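Long-range contacts in rRNA adenine N-6-methyltransferase (Saccharopolyspora erythraea, PDB 6NVM), which dimethylates N6 of a single adenosine in 23S rRNA, using S-adenosyl-L-methionine as methyl donor, and so lowers ribosome affinity for macrolide, lincosamide and streptogramin B antibiotics: residues Thr85-Asp90 / Leu112-Ile118; Glu133-Gly139 / Thr158-Met164; Trp189-Glu195 / Met216-Arg221. All coordinates share one frame; numbering follows the deposited sequence. Where two conformers were deposited one is given.

The three contacts follow one another along the chain. Contacts 2 and 3 are strand pairs in the central mixed sheet of the methyltransferase domain, and contact 1 lies at its 118-121 edge, where helix 83-89 meets the approach to that strand; a small apolar patch there passes into water-bridged polar groups. Contact 2 is the buried one, two parallel strands in mid-sheet, with backbone bonds and aromatic packing. Contact 3 is partly buried and antiparallel, pairing strand 213-220 with the edge strand 192-200; one face is largely apolar, the other a row of glutamates and arginines. Strands 159-167 and 213-220 are neighbours, whereas contact 1 reaches contact 2 through Leu88 packing on Val138.

Contact 1 of 3, residues Thr85-Asp90 / Leu112-Ile118; sequences TRELAD and LSGHPNI
Ala89 of helix 83-89 presses its methyl group against Ile118, the first residue of strand 118-121, with Ala89 CB 3.6 Å from Ile118 CG1. The CD1 methyl of the same isoleucine reaches Thr85 CG2, one helical turn back, at 3.8 Å. Thr85 CG2 also meets Leu112 CD1, the two side chains crossing at about a right angle, while Thr85 OG1 turns away to bond Glu76. These apolar groups make up the tight, mostly buried part of the contact.

A polar bond borders it. Asn117 ND2 donates to Ala89 O at 2.9 Å, nearly straight (168°), on a carbonyl lone pair and in the plane of the amide; it also bonds Arg93 O weakly. With chi1 at 70°, CG of Asn117 sits between its own backbone N and carbonyl carbon, which turns the amide toward the carbonyl of Ala89; OD1 then lies 3.4 Å from Ala89 CB and accepts a bond from a water.

The outer side is looser. Arg86 stretches out with its guanidinium passing over Leu112 CD2, and its CG lies 3.9 Å from His115 CE1; the imidazole and guanidinium planes are almost perpendicular. Asp90 OD1 and His115 NE2 are 4.3 Å apart; a water donates to Asp90 OD1 and lies at longer range from His115 NE2.

The loop runs through two type I turns, Leu112-His115 and His115-Ile118, between helix 102-111 and the edge strand, so the contact ties this Rossmann-like connection to helix 83-89. Beneath, Thr85, Leu88 and Ala89 rest on Val95 of strand 94-98, and Glu87 and Leu88 face helix 56-65.

Contact 2 of 3, residues Glu133-Gly139 / Thr158-Met164; sequences EPFAFVG and TIETATM
Thr158 OG1 donates to Glu133 O at 2.7 Å, approaching from above the carbonyl plane, just ahead of two parallel strands that belong to a beta-alpha-beta unit with helix 146-155 as the crossover; Pro131 O is a second partner of this hydroxyl. Further in, the backbone takes over. Glu160 N bonds Phe135 O, and the carbonyl of Phe137 receives Thr163 N at 2.8 Å while Phe137 N gives to Thr161 O at 2.9 Å. Between the pairs Phe135-Ile159 and Phe137-Ala162 the second strand carries one residue more than the first, and Glu160 takes up the extra place. Gly139 N completes the set on Thr163 O with a more bent bond (145°). A water donates to Phe137 O and also bonds the hydroxyls of Thr161 and Thr163, joining the strands on the side of the sheet where Val138 lies against helix 56-65.

The face bearing Phe135 and Phe137 is apolar. Phe137 lies among Ile149 and Cys153 of helix 146-155, turns its ring edge to Ala162 CB and meets the ring of Phe125. Gly139 precedes Ala140, a predicted S-adenosyl-L-methionine-binding residue, which places this end of the strands near the probable cofactor site. At the other end Thr158 OG1 comes to the edge of the Phe135 ring, whereas Ile159 lays CG1 over its face in a CH-pi contact, 4.2 Å from the centroid.

Contact 3 of 3, residues Trp189-Glu195 / Met216-Arg221; sequences WPLFEWE and MRLRRR
Strands 192-195 and 216-220 run antiparallel, their axes 4.5 Å apart at closest approach, with Glu193-Arg219 and Glu195-Arg217 as hydrogen-bonded pairs. On the face of Phe192 and Trp194, Leu218 sets its CD2 methyl over the indole in a CH-pi contact, 3.5 Å from the centroid of the six-membered ring, and Arg220 lays CG over the phenyl ring of Phe192; Leu154 of helix 146-155 packs here.

The other face is charged. In one of two conformers, Glu195 OE1 takes Arg217 NH2 at 2.8 Å, with a weaker bond from NE; Arg217 NH1 bonds Thr65 O. Glu193 lies alongside Arg219 and its OE1 accepts from NH1 at 3.2 Å; Arg219 NE has a second ionic partner in Glu67.

Arg221, extended from CG to NE, reaches across to residues 189-191. Its NE gives to Trp189 O at 2.8 Å, and its steeply tilted guanidinium makes a cation-pi contact, NH2 over the five-membered ring of Trp189. Glu193 CG covers one guanidinium face, and Glu193 OE2 approaches NH1 out of that plane, a pairing of charge alone. The arginines probably offset the neighbouring carboxylates of Glu193 and Glu195.

Contact 1 of 3, residues Thr85-Asp90 / Leu112-Ile118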
loop_
_atom_site.group_PDB
_atom_site.type_symbol
_atom_site.label_atom_id
_atom_site.label_comp_id
_atom_site.label_asym_id
_atom_site.label_seq_id
_atom_site.Cartn_x
_atom_site.Cartn_y
_atom_site.Cartn_z
ATOM N N THR A 85 11.561 1.998 -15.625
ATOM C CA THR A 85 12.809 2.256 -14.912
ATOM C C THR A 85 13.484 3.524 -15.426
ATOM O O THR A 85 14.023 4.314 -14.642
ATOM C CB THR A 85 13.751 1.059 -15.062
ATOM O OG1 THR A 85 13.016 -0.161 -14.890
ATOM C CG2 THR A 85 14.867 1.134 -14.034
ATOM N N ARG A 86 13.469 3.729 -16.743
ATOM C CA ARG A 86 14.059 4.937 -17.323
ATOM C C ARG A 86 13.352 6.190 -16.825
ATOM O O ARG A 86 13.995 7.199 -16.501
ATOM C CB ARG A 86 13.983 4.876 -18.847
ATOM C CG ARG A 86 14.713 3.702 -19.494
ATOM C CD ARG A 86 14.351 3.592 -20.977
ATOM N NE ARG A 86 14.731 2.302 -21.557
ATOM C CZ ARG A 86 15.828 2.075 -22.269
ATOM N NH1 ARG A 86 16.690 3.052 -22.529
ATOM N NH2 ARG A 86 16.059 0.857 -22.745
ATOM N N GLU A 87 12.022 6.149 -16.760
ATOM C CA GLU A 87 11.276 7.330 -16.349
ATOM C C GLU A 87 11.431 7.608 -14.860
ATOM O O GLU A 87 11.438 8.775 -14.449
ATOM C CB GLU A 87 9.814 7.171 -16.758
ATOM C CG GLU A 87 9.715 7.014 -18.275
ATOM C CD GLU A 87 8.328 7.216 -18.833
ATOM O OE1 GLU A 87 7.475 7.807 -18.132
ATOM O OE2 GLU A 87 8.102 6.779 -19.987
ATOM N N LEU A 88 11.589 6.564 -14.043
ATOM C CA LEU A 88 11.917 6.770 -12.640
ATOM C C LEU A 88 13.301 7.384 -12.481
ATOM O O LEU A 88 13.498 8.282 -11.652
ATOM C CB LEU A 88 11.854 5.446 -11.884
ATOM C CG LEU A 88 10.536 4.686 -11.928
ATOM C CD1 LEU A 88 10.713 3.316 -11.289
ATOM C CD2 LEU A 88 9.446 5.479 -11.237
ATOM N N ALA A 89 14.276 6.896 -13.252
ATOM C CA ALA A 89 15.646 7.388 -13.148
ATOM C C ALA A 89 15.784 8.837 -13.602
ATOM O O ALA A 89 16.709 9.524 -13.159
ATOM C CB ALA A 89 16.586 6.503 -13.962
ATOM N N ASP A 90 14.877 9.318 -14.458
ATOM C CA ASP A 90 14.871 10.721 -14.855
ATOM C C ASP A 90 14.505 11.658 -13.711
ATOM O O ASP A 90 14.833 12.850 -13.770
ATOM C CB ASP A 90 13.873 10.951 -15.990
ATOM C CG ASP A 90 14.381 10.480 -17.336
ATOM O OD1 ASP A 90 15.599 10.250 -17.473
ATOM O OD2 ASP A 90 13.549 10.362 -18.264
ATOM N N LEU A 112 19.831 -0.890 -19.941
ATOM C CA LEU A 112 19.747 0.356 -19.194
ATOM C C LEU A 112 21.108 0.981 -18.903
ATOM O O LEU A 112 21.185 1.943 -18.130
ATOM C CB LEU A 112 18.995 0.118 -17.882
ATOM C CG LEU A 112 17.581 -0.446 -18.054
ATOM C CD1 LEU A 112 16.956 -0.798 -16.705
ATOM C CD2 LEU A 112 16.698 0.533 -18.823
ATOM N N SER A 113 22.178 0.473 -19.514
ATOM C CA SER A 113 23.520 0.917 -19.155
ATOM C C SER A 113 23.785 2.366 -19.544
ATOM O O SER A 113 24.751 2.952 -19.048
ATOM C CB SER A 113 24.567 0.008 -19.803
ATOM O OG SER A 113 24.454 0.026 -21.213
ATOM N N GLY A 114 22.961 2.955 -20.413
ATOM C CA GLY A 114 23.066 4.369 -20.715
ATOM C C GLY A 114 22.537 5.292 -19.639
ATOM O O GLY A 114 22.562 6.514 -19.817
ATOM N N HIS A 115 22.046 4.742 -18.528
ATOM C CA HIS A 115 21.578 5.530 -17.391
ATOM C C HIS A 115 22.490 5.272 -16.199
ATOM O O HIS A 115 22.324 4.258 -15.503
ATOM C CB HIS A 115 20.134 5.173 -17.036
ATOM C CG HIS A 115 19.135 5.692 -18.015
ATOM N ND1 HIS A 115 18.908 5.087 -19.230
ATOM C CD2 HIS A 115 18.319 6.769 -17.969
ATOM C CE1 HIS A 115 17.991 5.768 -19.890
ATOM N NE2 HIS A 115 17.614 6.791 -19.147
ATOM N N PRO A 116 23.442 6.158 -15.899
ATOM C CA PRO A 116 24.406 5.854 -14.829
ATOM C C PRO A 116 23.779 5.702 -13.453
ATOM O O PRO A 116 24.410 5.091 -12.580
ATOM C CB PRO A 116 25.373 7.045 -14.876
ATOM C CG PRO A 116 24.609 8.142 -15.515
ATOM C CD PRO A 116 23.672 7.490 -16.486
ATOM N N ASN A 117 22.569 6.220 -13.220
ATOM C CA ASN A 117 21.953 6.138 -11.902
ATOM C C ASN A 117 20.976 4.971 -11.786
ATOM O O ASN A 117 20.128 4.969 -10.881
ATOM C CB ASN A 117 21.255 7.454 -11.542
ATOM C CG ASN A 117 20.006 7.710 -12.366
ATOM O OD1 ASN A 117 19.864 7.209 -13.478
ATOM N ND2 ASN A 117 19.094 8.508 -11.818
ATOM N N ILE A 118 21.075 3.985 -12.679
ATOM C CA ILE A 118 20.297 2.752 -12.589
ATOM C C ILE A 118 21.239 1.609 -12.248
ATOM O O ILE A 118 22.290 1.442 -12.880
ATOM C CB ILE A 118 19.536 2.431 -13.887
ATOM C CG1 ILE A 118 18.464 3.487 -14.167
ATOM C CG2 ILE A 118 18.907 1.027 -13.776
ATOM C CD1 ILE A 118 17.665 3.237 -15.447
HETATM O O HOH W 1 18.823 8.659 -15.613
HETATM O O HOH W 2 15.996 9.500 -19.929
#

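Contact 2 of 3, residues Glu133-Gly139 / Thr158-Met164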
loop_
_atom_site.group_PDB
_atom_site.type_symbol
_atom_site.label_atom_id
_atom_site.label_comp_id
_atom_site.label_asym_id
_atom_site.label_seq_id
_atom_site.Cartn_x
_atom_site.Cartn_y
_atom_site.Cartn_z
ATOM N N GLU A 133 17.757 5.011 4.716
ATOM C CA GLU A 133 17.496 6.417 4.435
ATOM C C GLU A 133 16.126 6.509 3.777
ATOM O O GLU A 133 15.588 5.482 3.341
ATOM C CB GLU A 133 18.578 7.004 3.523
ATOM C CG GLU A 133 18.725 6.252 2.200
ATOM C CD GLU A 133 19.653 6.942 1.211
ATOM O OE1 GLU A 133 19.650 8.189 1.144
ATOM O OE2 GLU A 133 20.385 6.230 0.490
ATOM N N PRO A 134 15.526 7.695 3.688
ATOM C CA PRO A 134 14.229 7.803 3.012
ATOM C C PRO A 134 14.328 7.305 1.577
ATOM O O PRO A 134 15.347 7.484 0.907
ATOM C CB PRO A 134 13.911 9.301 3.079
ATOM C CG PRO A 134 14.725 9.816 4.220
ATOM C CD PRO A 134 15.979 8.991 4.221
ATOM N N PHE A 135 13.260 6.664 1.112
ATOM C CA PHE A 135 13.246 6.100 -0.230
ATOM C C PHE A 135 11.802 5.895 -0.654
ATOM O O PHE A 135 10.875 5.997 0.152
ATOM C CB PHE A 135 14.019 4.779 -0.291
ATOM C CG PHE A 135 13.274 3.616 0.313
ATOM C CD1 PHE A 135 13.206 3.465 1.684
ATOM C CD2 PHE A 135 12.639 2.682 -0.497
ATOM C CE1 PHE A 135 12.510 2.396 2.252
ATOM C CE2 PHE A 135 11.944 1.609 0.063
ATOM C CZ PHE A 135 11.884 1.474 1.442
ATOM N N ALA A 136 11.628 5.612 -1.941
ATOM C CA ALA A 136 10.339 5.260 -2.504
ATOM C C ALA A 136 10.431 3.891 -3.159
ATOM O O ALA A 136 11.480 3.504 -3.677
ATOM C CB ALA A 136 9.877 6.300 -3.531
ATOM N N PHE A 137 9.322 3.155 -3.117
ATOM C CA PHE A 137 9.198 1.884 -3.814
ATOM C C PHE A 137 8.234 2.042 -4.976
ATOM O O PHE A 137 7.186 2.676 -4.834
ATOM C CB PHE A 137 8.685 0.775 -2.886
ATOM C CG PHE A 137 8.335 -0.485 -3.611
ATOM C CD1 PHE A 137 9.319 -1.400 -3.943
ATOM C CD2 PHE A 137 7.035 -0.744 -3.994
ATOM C CE1 PHE A 137 9.012 -2.562 -4.623
ATOM C CE2 PHE A 137 6.717 -1.914 -4.675
ATOM C CZ PHE A 137 7.711 -2.822 -4.986
ATOM N N VAL A 138 8.593 1.464 -6.120
ATOM C CA VAL A 138 7.706 1.373 -7.277
ATOM C C VAL A 138 7.744 -0.060 -7.778
ATOM O O VAL A 138 8.819 -0.662 -7.859
ATOM C CB VAL A 138 8.122 2.349 -8.399
ATOM C CG1 VAL A 138 7.206 2.203 -9.601
ATOM C CG2 VAL A 138 8.105 3.774 -7.898
ATOM N N GLY A 139 6.592 -0.616 -8.135
ATOM C CA GLY A 139 6.587 -2.003 -8.557
ATOM C C GLY A 139 5.365 -2.384 -9.356
ATOM O O GLY A 139 4.257 -1.890 -9.118
ATOM N N THR A 158 11.771 3.678 6.866
ATOM C CA THR A 158 12.145 4.925 6.203
ATOM C C THR A 158 11.410 5.159 4.889
ATOM O O THR A 158 11.691 6.153 4.210
ATOM C CB THR A 158 13.653 4.969 5.923
ATOM O OG1 THR A 158 13.972 4.024 4.900
ATOM C CG2 THR A 158 14.476 4.669 7.180
ATOM N N ILE A 159 10.488 4.280 4.500
ATOM C CA ILE A 159 9.806 4.465 3.227
ATOM C C ILE A 159 8.983 5.744 3.278
ATOM O O ILE A 159 8.440 6.119 4.328
ATOM C CB ILE A 159 8.930 3.247 2.890
ATOM C CG1 ILE A 159 8.501 3.284 1.424
ATOM C CG2 ILE A 159 7.686 3.191 3.781
ATOM C CD1 ILE A 159 7.925 1.971 0.917
ATOM N N GLU A 160 8.910 6.437 2.140
ATOM C CA GLU A 160 8.016 7.578 1.978
ATOM C C GLU A 160 6.743 7.176 1.253
ATOM O O GLU A 160 5.644 7.324 1.796
ATOM C CB GLU A 160 8.706 8.717 1.213
ATOM C CG GLU A 160 9.753 9.441 2.007
ATOM C CD GLU A 160 10.106 10.796 1.412
ATOM O OE1 GLU A 160 9.617 11.117 0.307
ATOM O OE2 GLU A 160 10.867 11.541 2.058
ATOM N N THR A 161 6.873 6.677 0.023
ATOM C CA THR A 161 5.735 6.251 -0.771
ATOM C C THR A 161 6.024 4.903 -1.407
ATOM O O THR A 161 7.181 4.541 -1.652
ATOM C CB THR A 161 5.399 7.250 -1.884
ATOM O OG1 THR A 161 6.457 7.250 -2.850
ATOM C CG2 THR A 161 5.218 8.635 -1.310
ATOM N N ALA A 162 4.949 4.164 -1.668
ATOM C CA ALA A 162 5.011 2.915 -2.410
ATOM C C ALA A 162 3.935 2.987 -3.479
ATOM O O ALA A 162 2.752 3.144 -3.161
ATOM C CB ALA A 162 4.801 1.700 -1.505
ATOM N N THR A 163 4.348 2.901 -4.738
ATOM C CA THR A 163 3.448 2.981 -5.878
ATOM C C THR A 163 3.464 1.622 -6.558
ATOM O O THR A 163 4.531 1.139 -6.954
ATOM C CB THR A 163 3.885 4.090 -6.835
ATOM O OG1 THR A 163 3.899 5.337 -6.132
ATOM C CG2 THR A 163 2.936 4.202 -8.019
ATOM N N MET A 164 2.290 1.014 -6.703
ATOM C CA MET A 164 2.203 -0.371 -7.132
ATOM C C MET A 164 1.115 -0.536 -8.177
ATOM O O MET A 164 0.034 0.051 -8.061
ATOM C CB MET A 164 1.908 -1.297 -5.945
ATOM C CG MET A 164 3.066 -1.440 -4.987
ATOM S SD MET A 164 2.571 -2.215 -3.437
ATOM C CE MET A 164 1.675 -0.875 -2.658
HETATM O O HOH W 3 6.391 5.424 -4.965
#

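Contact 3 of 3, residues Trp189-Glu195 / Met216-Arg221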
loop_
_atom_site.group_PDB
_atom_site.type_symbol
_atom_site.label_atom_id
_atom_site.label_comp_id
_atom_site.label_asym_id
_atom_site.label_seq_id
_atom_site.Cartn_x
_atom_site.Cartn_y
_atom_site.Cartn_z
ATOM N N TRP A 189 -3.891 2.620 9.112
ATOM C CA TRP A 189 -4.305 3.973 8.753
ATOM C C TRP A 189 -3.664 5.055 9.609
ATOM O O TRP A 189 -3.388 6.143 9.074
ATOM C CB TRP A 189 -5.835 4.064 8.843
ATOM C CG TRP A 189 -6.407 5.272 8.186
ATOM C CD1 TRP A 189 -6.820 6.425 8.791
ATOM C CD2 TRP A 189 -6.633 5.452 6.785
ATOM N NE1 TRP A 189 -7.289 7.311 7.851
ATOM C CE2 TRP A 189 -7.186 6.737 6.611
ATOM C CE3 TRP A 189 -6.425 4.650 5.661
ATOM C CZ2 TRP A 189 -7.537 7.235 5.358
ATOM C CZ3 TRP A 189 -6.771 5.149 4.416
ATOM C CH2 TRP A 189 -7.324 6.426 4.276
ATOM N N PRO A 190 -3.427 4.861 10.910
ATOM C CA PRO A 190 -2.734 5.906 11.677
ATOM C C PRO A 190 -1.314 6.155 11.206
ATOM O O PRO A 190 -0.772 7.226 11.495
ATOM C CB PRO A 190 -2.767 5.372 13.112
ATOM C CG PRO A 190 -3.923 4.443 13.142
ATOM C CD PRO A 190 -3.935 3.796 11.788
ATOM N N LEU A 191 -0.705 5.217 10.477
ATOM C CA LEU A 191 0.659 5.372 9.981
ATOM C C LEU A 191 0.741 5.607 8.483
ATOM O O LEU A 191 1.679 6.266 8.033
ATOM C CB LEU A 191 1.501 4.134 10.314
ATOM C CG LEU A 191 1.638 3.726 11.782
ATOM C CD1 LEU A 191 2.570 2.520 11.913
ATOM C CD2 LEU A 191 2.139 4.883 12.614
ATOM N N PHE A 192 -0.223 5.100 7.709
ATOM C CA PHE A 192 -0.176 5.134 6.253
ATOM C C PHE A 192 -1.488 5.620 5.658
ATOM O O PHE A 192 -2.567 5.223 6.103
ATOM C CB PHE A 192 0.110 3.747 5.679
ATOM C CG PHE A 192 1.553 3.368 5.712
ATOM C CD1 PHE A 192 2.100 2.762 6.831
ATOM C CD2 PHE A 192 2.366 3.612 4.616
ATOM C CE1 PHE A 192 3.429 2.419 6.860
ATOM C CE2 PHE A 192 3.694 3.259 4.641
ATOM C CZ PHE A 192 4.224 2.667 5.764
ATOM N N GLU A 193 -1.382 6.460 4.636
ATOM C CA GLU A 193 -2.489 6.723 3.726
ATOM C C GLU A 193 -2.488 5.658 2.631
ATOM O O GLU A 193 -1.426 5.230 2.166
ATOM C CB GLU A 193 -2.372 8.124 3.113
ATOM C CG GLU A 193 -2.196 9.251 4.133
ATOM C CD GLU A 193 -1.859 10.596 3.490
ATOM O OE1 GLU A 193 -1.580 10.636 2.276
ATOM O OE2 GLU A 193 -1.875 11.618 4.207
ATOM N N TRP A 194 -3.679 5.194 2.260
ATOM C CA TRP A 194 -3.867 4.233 1.177
ATOM C C TRP A 194 -4.731 4.912 0.126
ATOM O O TRP A 194 -5.855 5.328 0.423
ATOM C CB TRP A 194 -4.546 2.946 1.662
ATOM C CG TRP A 194 -3.812 2.161 2.730
ATOM C CD1 TRP A 194 -3.517 2.571 3.998
ATOM C CD2 TRP A 194 -3.328 0.816 2.624
ATOM N NE1 TRP A 194 -2.863 1.570 4.682
ATOM C CE2 TRP A 194 -2.737 0.483 3.860
ATOM C CE3 TRP A 194 -3.331 -0.138 1.599
ATOM C CZ2 TRP A 194 -2.154 -0.760 4.098
ATOM C CZ3 TRP A 194 -2.745 -1.369 1.833
ATOM C CH2 TRP A 194 -2.165 -1.670 3.074
ATOM N N GLU A 195 -4.222 5.008 -1.100
ATOM C CA GLU A 195 -4.871 5.808 -2.130
ATOM C C GLU A 195 -5.033 4.996 -3.407
ATOM O O GLU A 195 -4.085 4.349 -3.864
ATOM C CB GLU A 195 -4.066 7.089 -2.391
ATOM C CG GLU A 195 -3.956 7.995 -1.158
ATOM C CD GLU A 195 -3.010 9.175 -1.348
ATOM O OE1 GLU A 195 -2.311 9.231 -2.382
ATOM O OE2 GLU A 195 -2.965 10.047 -0.453
ATOM N N MET A 216 -2.138 1.789 -7.233
ATOM C CA MET A 216 -2.436 2.204 -5.873
ATOM C C MET A 216 -1.151 2.703 -5.229
ATOM O O MET A 216 -0.046 2.332 -5.635
ATOM C CB MET A 216 -3.043 1.057 -5.045
ATOM C CG MET A 216 -2.129 -0.142 -4.849
ATOM S SD MET A 216 -2.845 -1.403 -3.764
ATOM C CE MET A 216 -2.931 -0.516 -2.215
ATOM N N ARG A 217 -1.305 3.550 -4.216
ATOM C CA ARG A 217 -0.169 4.175 -3.557
ATOM C C ARG A 217 -0.360 4.158 -2.049
ATOM O O ARG A 217 -1.454 4.428 -1.551
ATOM C CB ARG A 217 0.017 5.618 -4.049
ATOM C CG ARG A 217 1.157 6.381 -3.383
ATOM C CD ARG A 217 1.369 7.737 -4.061
ATOM N NE ARG A 217 0.132 8.515 -4.095
ATOM C CZ ARG A 217 -0.048 9.613 -4.820
ATOM N NH1 ARG A 217 0.928 10.082 -5.583
ATOM N NH2 ARG A 217 -1.212 10.245 -4.783
ATOM N N LEU A 218 0.707 3.811 -1.338
ATOM C CA LEU A 218 0.816 4.022 0.099
ATOM C C LEU A 218 1.709 5.228 0.351
ATOM O O LEU A 218 2.740 5.390 -0.303
ATOM C CB LEU A 218 1.418 2.803 0.806
ATOM C CG LEU A 218 0.818 1.430 0.533
ATOM C CD1 LEU A 218 1.515 0.382 1.395
ATOM C CD2 LEU A 218 -0.664 1.444 0.797
ATOM N N ARG A 219 1.313 6.079 1.293
ATOM C CA ARG A 219 2.154 7.179 1.752
ATOM C C ARG A 219 2.323 7.035 3.255
ATOM O O ARG A 219 1.330 7.017 3.990
ATOM C CB ARG A 219 1.551 8.547 1.414
ATOM C CG ARG A 219 1.084 8.690 -0.033
ATOM C CD ARG A 219 0.575 10.100 -0.341
ATOM N NE ARG A 219 1.676 11.056 -0.375
ATOM C CZ ARG A 219 2.051 11.822 0.643
ATOM N NH1 ARG A 219 1.403 11.780 1.800
ATOM N NH2 ARG A 219 3.086 12.639 0.500
ATOM N N ARG A 220 3.570 6.932 3.710
ATOM C CA ARG A 220 3.839 6.944 5.141
ATOM C C ARG A 220 3.683 8.367 5.663
ATOM O O ARG A 220 4.366 9.283 5.191
ATOM C CB ARG A 220 5.241 6.414 5.431
ATOM C CG ARG A 220 5.470 6.108 6.909
ATOM C CD ARG A 220 6.832 5.504 7.151
ATOM N NE ARG A 220 7.883 6.507 7.016
ATOM C CZ ARG A 220 8.170 7.420 7.938
ATOM N NH1 ARG A 220 7.482 7.470 9.072
ATOM N NH2 ARG A 220 9.150 8.289 7.723
ATOM N N ARG A 221 2.780 8.555 6.625
ATOM C CA ARG A 221 2.489 9.891 7.131
ATOM C C ARG A 221 3.709 10.474 7.828
ATOM O O ARG A 221 4.367 9.802 8.628
ATOM C CB ARG A 221 1.313 9.854 8.111
ATOM C CG ARG A 221 0.033 9.245 7.556
ATOM C CD ARG A 221 -1.069 9.229 8.618
ATOM N NE ARG A 221 -2.262 8.520 8.162
ATOM C CZ ARG A 221 -3.242 9.067 7.451
ATOM N NH1 ARG A 221 -3.188 10.347 7.093
ATOM N NH2 ARG A 221 -4.280 8.326 7.089
HETATM O O HOH W 4 3.410 7.505 9.821
HETATM O O HOH W 5 -1.244 12.354 7.474
#